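Side-chain contact in Apc35852 (Geobacillus stearothermophilus, PDB 1U9C), which is of unknown function but belongs to the DJ-1/PfpI family, whose members include chaperones and cysteine proteases: residues F118-R123 / A138-G143. Sequence-based numbering, arbitrary orientation.
Sequences FAEDGR and ATYKDG
A119, in the last turn of helix 109-120, sets its methyl against the ring of Y140: A119 CB lies 3.7 Å from Y140 CE1, an oblique apolar approach that also brushes CZ. The same methyl touches I125 of strand 124-127 and I146 of the loop beyond the turn, so A119 packs against all three. One residue on, E120 supplies the polar half of the contact. Its CG stands anti to the carbonyl carbon (chi1 -72°), and a bend at chi2 (-80°) carries the carboxylate across to the turn. There E120 OE1 accepts from K141 N at 2.8 Å in a nearly straight bond (175°), the donor arriving from above the carboxylate plane. E120 OE1 also sits at the edge of the Y140 ring, in its plane, 3.5 Å from Y140 CD1, and a water hydrogen-bonded to D142 N makes a weak bond to it. Without the carboxylate, as with an alanine here, the K141 amide would probably lose this acceptor and the turn its bond to the helix end. Beyond E120 the chain turns away through a Schellman motif at G122, leading into strand 124-127. On the loop side, Y140 O takes T139 OG1 and G143 N from opposite faces, the latter closing the turn. The result is a glutamate in the last helical turn caught by one backbone N-H of a surface type I beta turn, in a DJ-1/PfpI alpha/beta fold.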
loop_
_atom_site.group_PDB
_atom_site.type_symbol
_atom_site.label_atom_id
_atom_site.label_comp_id
_atom_site.label_asym_id
_atom_site.label_seq_id
_atom_site.Cartn_x
_atom_site.Cartn_y
_atom_site.Cartn_z
ATOM N N PHE A 118 -7.379 -7.678 -9.744
ATOM C CA PHE A 118 -6.038 -7.358 -10.215
ATOM C C PHE A 118 -5.170 -8.598 -10.337
ATOM O O PHE A 118 -4.445 -8.763 -11.327
ATOM C CB PHE A 118 -5.338 -6.305 -9.323
ATOM C CG PHE A 118 -5.682 -4.862 -9.691
ATOM C CD1 PHE A 118 -6.908 -4.342 -9.341
ATOM C CD2 PHE A 118 -4.791 -4.053 -10.279
ATOM C CE1 PHE A 118 -7.205 -2.996 -9.604
ATOM C CE2 PHE A 118 -5.104 -2.710 -10.583
ATOM C CZ PHE A 118 -6.308 -2.213 -10.204
ATOM N N ALA A 119 -5.218 -9.467 -9.337
ATOM C CA ALA A 119 -4.419 -10.704 -9.309
ATOM C C ALA A 119 -4.869 -11.644 -10.449
ATOM O O ALA A 119 -4.058 -12.103 -11.292
ATOM C CB ALA A 119 -4.509 -11.366 -7.954
ATOM N N GLU A 120 -6.174 -11.829 -10.534
ATOM C CA GLU A 120 -6.742 -12.691 -11.581
ATOM C C GLU A 120 -6.354 -12.221 -12.949
ATOM O O GLU A 120 -6.263 -13.038 -13.882
ATOM C CB GLU A 120 -8.275 -12.628 -11.547
ATOM C CG GLU A 120 -8.923 -13.323 -10.374
ATOM C CD GLU A 120 -9.004 -14.795 -10.565
ATOM O OE1 GLU A 120 -8.663 -15.488 -9.556
ATOM O OE2 GLU A 120 -9.453 -15.227 -11.686
ATOM N N ASP A 121 -6.185 -10.915 -13.108
ATOM C CA ASP A 121 -5.988 -10.327 -14.411
ATOM C C ASP A 121 -4.530 -10.022 -14.776
ATOM O O ASP A 121 -4.273 -9.418 -15.810
ATOM C CB ASP A 121 -6.818 -9.044 -14.562
ATOM C CG ASP A 121 -8.318 -9.316 -14.436
ATOM O OD1 ASP A 121 -8.767 -10.495 -14.545
ATOM O OD2 ASP A 121 -9.140 -8.401 -14.190
ATOM N N GLY A 122 -3.592 -10.419 -13.912
ATOM C CA GLY A 122 -2.178 -10.304 -14.222
ATOM C C GLY A 122 -1.651 -8.883 -14.136
ATOM O O GLY A 122 -0.643 -8.612 -14.697
ATOM N N ARG A 123 -2.343 -8.045 -13.389
ATOM C CA ARG A 123 -1.930 -6.656 -13.290
ATOM C C ARG A 123 -0.993 -6.506 -12.089
ATOM O O ARG A 123 -0.784 -7.413 -11.290
ATOM C CB ARG A 123 -3.233 -5.826 -13.250
ATOM C CG ARG A 123 -3.868 -5.799 -14.763
ATOM C CD ARG A 123 -5.214 -5.135 -14.874
ATOM N NE ARG A 123 -5.380 -4.316 -16.085
ATOM C CZ ARG A 123 -6.552 -3.845 -16.550
ATOM N NH1 ARG A 123 -7.699 -4.106 -15.934
ATOM N NH2 ARG A 123 -6.571 -3.073 -17.628
ATOM N N ALA A 138 -6.853 -11.416 1.063
ATOM C CA ALA A 138 -7.177 -11.319 -0.368
ATOM C C ALA A 138 -6.740 -12.609 -1.086
ATOM O O ALA A 138 -5.731 -13.218 -0.719
ATOM C CB ALA A 138 -6.500 -10.146 -1.012
ATOM N N THR A 139 -7.555 -13.048 -2.037
ATOM C CA THR A 139 -7.369 -14.372 -2.660
ATOM C C THR A 139 -7.725 -14.308 -4.107
ATOM O O THR A 139 -8.415 -13.414 -4.571
ATOM C CB THR A 139 -8.271 -15.468 -2.027
ATOM O OG1 THR A 139 -9.651 -15.166 -2.277
ATOM C CG2 THR A 139 -8.171 -15.580 -0.479
ATOM N N TYR A 140 -7.241 -15.307 -4.849
ATOM C CA TYR A 140 -7.733 -15.581 -6.198
ATOM C C TYR A 140 -9.159 -16.106 -6.061
ATOM O O TYR A 140 -9.607 -16.435 -4.962
ATOM C CB TYR A 140 -6.858 -16.639 -6.897
ATOM C CG TYR A 140 -5.516 -16.107 -7.295
ATOM C CD1 TYR A 140 -5.373 -15.445 -8.486
ATOM C CD2 TYR A 140 -4.394 -16.259 -6.475
ATOM C CE1 TYR A 140 -4.142 -14.908 -8.864
ATOM C CE2 TYR A 140 -3.170 -15.738 -6.837
ATOM C CZ TYR A 140 -3.051 -15.060 -8.019
ATOM O OH TYR A 140 -1.841 -14.573 -8.387
ATOM N N LYS A 141 -9.886 -16.174 -7.172
ATOM C CA LYS A 141 -11.277 -16.674 -7.163
ATOM C C LYS A 141 -11.407 -18.035 -6.499
ATOM O O LYS A 141 -12.405 -18.315 -5.812
ATOM C CB LYS A 141 -11.816 -16.798 -8.590
ATOM C CG LYS A 141 -12.688 -15.631 -9.065
ATOM C CD LYS A 141 -14.196 -15.999 -9.025
ATOM C CE LYS A 141 -14.808 -15.662 -7.665
ATOM N NZ LYS A 141 -16.287 -15.423 -7.709
ATOM N N ASP A 142 -10.392 -18.868 -6.691
ATOM C CA ASP A 142 -10.405 -20.230 -6.149
ATOM C C ASP A 142 -10.027 -20.330 -4.653
ATOM O O ASP A 142 -9.952 -21.432 -4.110
ATOM C CB ASP A 142 -9.539 -21.156 -7.019
ATOM C CG ASP A 142 -8.036 -20.945 -6.840
ATOM O OD1 ASP A 142 -7.612 -20.018 -6.125
ATOM O OD2 ASP A 142 -7.193 -21.666 -7.416
ATOM N N GLY A 143 -9.762 -19.185 -4.012
ATOM C CA GLY A 143 -9.511 -19.130 -2.565
ATOM C C GLY A 143 -8.046 -19.121 -2.152
ATOM O O GLY A 143 -7.731 -18.930 -0.965
HETATM O O HOH W 1 -8.404 -18.837 -9.210
#